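Local coordinates for putative cell invasion protein with MAC/Perforin domain (Bacteroides thetaiotaomicron VPI-5482, PDB 3KK7), which probably acts on membranes as a MACPF-family protein of a human gut symbiont, its precise role, perhaps in cell invasion, being unsettled, at residues A73-N81 with Q206-T214. Residues are numbered along the deposited sequence; the frame is centred on the assembly and turned at random.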
loop_
_atom_site.group_PDB
_atom_site.type_symbol
_atom_site.label_atom_id
_atom_site.label_comp_id
_atom_site.label_asym_id
_atom_site.label_seq_id
_atom_site.Cartn_x
_atom_site.Cartn_y
_atom_site.Cartn_z
ATOM N N ALA A 73 -8.364 5.463 -14.352
ATOM C CA ALA A 73 -9.410 4.741 -13.622
ATOM C C ALA A 73 -8.890 4.116 -12.300
ATOM O O ALA A 73 -9.650 3.924 -11.380
ATOM C CB ALA A 73 -10.029 3.654 -14.518
ATOM N N ASN A 74 -7.612 3.769 -12.221
ATOM C CA ASN A 74 -7.061 3.176 -11.015
ATOM C C ASN A 74 -6.713 4.210 -9.942
ATOM O O ASN A 74 -6.310 3.840 -8.833
ATOM C CB ASN A 74 -5.810 2.357 -11.346
ATOM C CG ASN A 74 -6.087 1.218 -12.315
ATOM O OD1 ASN A 74 -7.193 0.679 -12.372
ATOM N ND2 ASN A 74 -5.072 0.850 -13.091
ATOM N N ALA A 75 -6.813 5.496 -10.284
ATOM C CA ALA A 75 -6.666 6.562 -9.292
ATOM C C ALA A 75 -7.916 6.538 -8.428
ATOM O O ALA A 75 -9.017 6.589 -8.958
ATOM C CB ALA A 75 -6.532 7.905 -9.984
ATOM N N LYS A 76 -7.774 6.438 -7.112
ATOM C CA LYS A 76 -8.960 6.278 -6.272
ATOM C C LYS A 76 -9.323 7.501 -5.436
ATOM O O LYS A 76 -10.206 8.250 -5.828
ATOM C CB LYS A 76 -8.825 5.024 -5.407
ATOM C CG LYS A 76 -8.831 3.689 -6.188
ATOM C CD LYS A 76 -10.197 3.325 -6.830
ATOM C CE LYS A 76 -10.035 2.113 -7.743
ATOM N NZ LYS A 76 -10.898 2.179 -8.956
ATOM N N TYR A 77 -8.675 7.706 -4.293
ATOM C CA TYR A 77 -8.986 8.832 -3.425
ATOM C C TYR A 77 -7.753 9.600 -2.990
ATOM O O TYR A 77 -6.619 9.093 -3.019
ATOM C CB TYR A 77 -9.707 8.372 -2.169
ATOM C CG TYR A 77 -10.921 7.525 -2.416
ATOM C CD1 TYR A 77 -12.143 8.101 -2.758
ATOM C CD2 TYR A 77 -10.854 6.132 -2.283
ATOM C CE1 TYR A 77 -13.253 7.318 -2.967
ATOM C CE2 TYR A 77 -11.955 5.338 -2.502
ATOM C CZ TYR A 77 -13.149 5.928 -2.842
ATOM O OH TYR A 77 -14.237 5.118 -3.065
ATOM N N PRO A 78 -7.969 10.837 -2.564
ATOM C CA PRO A 78 -6.794 11.621 -2.198
ATOM C C PRO A 78 -6.162 11.120 -0.918
ATOM O O PRO A 78 -6.876 10.829 0.037
ATOM C CB PRO A 78 -7.331 13.051 -1.986
ATOM C CG PRO A 78 -8.778 13.041 -2.301
ATOM C CD PRO A 78 -9.183 11.651 -2.764
ATOM N N VAL A 79 -4.834 11.018 -0.917
ATOM C CA VAL A 79 -4.067 10.770 0.297
ATOM C C VAL A 79 -3.446 12.098 0.767
ATOM O O VAL A 79 -3.590 12.495 1.937
ATOM C CB VAL A 79 -3.003 9.716 0.060
ATOM C CG1 VAL A 79 -2.093 9.624 1.233
ATOM C CG2 VAL A 79 -3.682 8.394 -0.239
ATOM N N VAL A 80 -2.798 12.799 -0.154
ATOM C CA VAL A 80 -2.299 14.130 0.152
ATOM C C VAL A 80 -3.389 15.141 -0.130
ATOM O O VAL A 80 -4.030 15.082 -1.180
ATOM C CB VAL A 80 -1.039 14.492 -0.657
ATOM C CG1 VAL A 80 -0.502 15.824 -0.180
ATOM C CG2 VAL A 80 0.040 13.414 -0.502
ATOM N N ASN A 81 -3.629 16.042 0.829
ATOM C CA ASN A 81 -4.464 17.224 0.570
ATOM C C ASN A 81 -3.644 18.258 -0.227
ATOM O O ASN A 81 -3.045 19.163 0.360
ATOM C CB ASN A 81 -4.990 17.829 1.872
ATOM C CG ASN A 81 -5.944 19.009 1.637
ATOM O OD1 ASN A 81 -5.994 19.558 0.556
ATOM N ND2 ASN A 81 -6.697 19.384 2.655
ATOM N N GLN A 206 -8.026 -1.915 0.789
ATOM C CA GLN A 206 -9.128 -2.345 -0.081
ATOM C C GLN A 206 -9.822 -1.149 -0.713
ATOM O O GLN A 206 -10.185 -1.163 -1.875
ATOM C CB GLN A 206 -10.176 -3.092 0.704
ATOM C CG GLN A 206 -9.746 -4.399 1.220
ATOM C CD GLN A 206 -10.758 -5.001 2.216
ATOM O OE1 GLN A 206 -10.587 -6.160 2.624
ATOM N NE2 GLN A 206 -11.799 -4.227 2.619
ATOM N N SER A 207 -10.005 -0.112 0.077
ATOM C CA SER A 207 -10.688 1.058 -0.376
ATOM C C SER A 207 -9.787 1.998 -1.218
ATOM O O SER A 207 -10.200 2.428 -2.304
ATOM C CB SER A 207 -11.261 1.776 0.837
ATOM O OG SER A 207 -11.702 3.028 0.407
ATOM N N TYR A 208 -8.579 2.310 -0.719
ATOM C CA TYR A 208 -7.665 3.234 -1.394
ATOM C C TYR A 208 -6.793 2.607 -2.495
ATOM O O TYR A 208 -6.478 3.274 -3.478
ATOM C CB TYR A 208 -6.733 3.909 -0.377
ATOM C CG TYR A 208 -7.397 5.033 0.353
ATOM C CD1 TYR A 208 -8.219 4.781 1.430
ATOM C CD2 TYR A 208 -7.259 6.349 -0.073
ATOM C CE1 TYR A 208 -8.865 5.813 2.102
ATOM C CE2 TYR A 208 -7.904 7.388 0.595
ATOM C CZ TYR A 208 -8.701 7.101 1.672
ATOM O OH TYR A 208 -9.340 8.081 2.339
ATOM N N GLY A 209 -6.423 1.331 -2.346
ATOM C CA GLY A 209 -5.329 0.764 -3.126
ATOM C C GLY A 209 -4.032 0.774 -2.314
ATOM O O GLY A 209 -4.044 1.039 -1.107
ATOM N N GLU A 210 -2.909 0.525 -2.984
ATOM C CA GLU A 210 -1.654 0.274 -2.301
ATOM C C GLU A 210 -0.617 1.376 -2.411
ATOM O O GLU A 210 0.339 1.395 -1.645
ATOM C CB GLU A 210 -1.051 -1.043 -2.807
ATOM C CG GLU A 210 -2.048 -2.258 -2.843
ATOM C CD GLU A 210 -2.682 -2.426 -4.211
ATOM O OE1 GLU A 210 -2.920 -1.392 -4.845
ATOM O OE2 GLU A 210 -2.908 -3.558 -4.688
ATOM N N PHE A 211 -0.800 2.310 -3.335
ATOM C CA PHE A 211 0.245 3.281 -3.626
ATOM C C PHE A 211 -0.265 4.697 -3.794
ATOM O O PHE A 211 -1.466 4.926 -4.002
ATOM C CB PHE A 211 0.985 2.862 -4.881
ATOM C CG PHE A 211 1.714 1.559 -4.731
ATOM C CD1 PHE A 211 2.935 1.515 -4.093
ATOM C CD2 PHE A 211 1.180 0.384 -5.242
ATOM C CE1 PHE A 211 3.604 0.318 -3.937
ATOM C CE2 PHE A 211 1.851 -0.816 -5.097
ATOM C CZ PHE A 211 3.058 -0.848 -4.443
ATOM N N VAL A 212 0.663 5.651 -3.677
ATOM C CA VAL A 212 0.335 7.069 -3.885
ATOM C C VAL A 212 1.001 7.581 -5.156
ATOM O O VAL A 212 2.193 7.364 -5.381
ATOM C CB VAL A 212 0.729 7.926 -2.687
ATOM C CG1 VAL A 212 0.231 9.327 -2.870
ATOM C CG2 VAL A 212 0.166 7.337 -1.436
ATOM N N LEU A 213 0.216 8.252 -5.991
ATOM C CA LEU A 213 0.731 8.826 -7.246
ATOM C C LEU A 213 1.647 10.052 -6.991
ATOM O O LEU A 213 1.177 11.072 -6.534
ATOM C CB LEU A 213 -0.448 9.231 -8.167
ATOM C CG LEU A 213 -1.204 8.051 -8.798
ATOM C CD1 LEU A 213 -2.660 8.409 -9.149
ATOM C CD2 LEU A 213 -0.474 7.479 -10.040
ATOM N N THR A 214 2.931 9.927 -7.318
ATOM C CA THR A 214 3.912 11.002 -7.239
ATOM C C THR A 214 4.476 11.428 -8.598
ATOM O O THR A 214 5.031 12.544 -8.715
ATOM C CB THR A 214 5.134 10.595 -6.379
ATOM O OG1 THR A 214 5.801 9.484 -6.994
ATOM C CG2 THR A 214 4.738 10.230 -4.955
HETATM O O HOH W 1 -9.364 10.383 0.977
#
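A T-shaped pair of tyrosines, Tyr77 and Tyr208, joins the end of helix 201-208 to the chain that runs on from the short strand 75-76. The Tyr77 ring turns its edge to one face of Tyr208, the centroids 5.4 Å apart and the planes at 66°; CD2 of Tyr77 sits above that face, displaced toward the rim, and CB of Tyr77 rests on CE2 of Tyr208. With CG of Tyr77 beside the backbone N and anti to the carbonyl carbon (chi1 -53°), the ring lies beside the helix end, its CE2 edge 3.4 Å from the carbonyl O of Ser207, which is in the ring plane. At the phenol end of Tyr208 one water ties the two segments together: it accepts from OH at 2.7 Å and donates to Pro78 O at 2.7 Å. Both segments belong to the MACPF region, and strand 58-60 mediates between them, pairing antiparallel with strand 211-218 while Ser59 takes backbone hydrogen bonds with Lys76 and Tyr77; its OG also bonds Tyr208 O. Beyond the helix, Gly209 turns the chain with positive phi (98°) into a classic beta bulge at Glu210 and Phe211, opposite Tyr60. The strand that follows brings Val212 CG2 to 4.2 Å from Val79 CG2, the two side chains crossing obliquely, and Val79 CG2 also touches Tyr208 CD2. The next residue, Leu213, brings CD1 to 4.0 Å from the methyl of Ala75. Phe192 of helix 190-198 adds a second edge-to-face partner for Tyr208. A leucine in place of Tyr208 would probably cost the edge of Tyr77 its aromatic face and leave the water without its phenol partner, weakening the link to Pro78. Lys76 lays CB against Tyr208 O, then bends at chi2 and chi4 so that its end leads away, and NZ donates to Ala73 O at 3.2 Å.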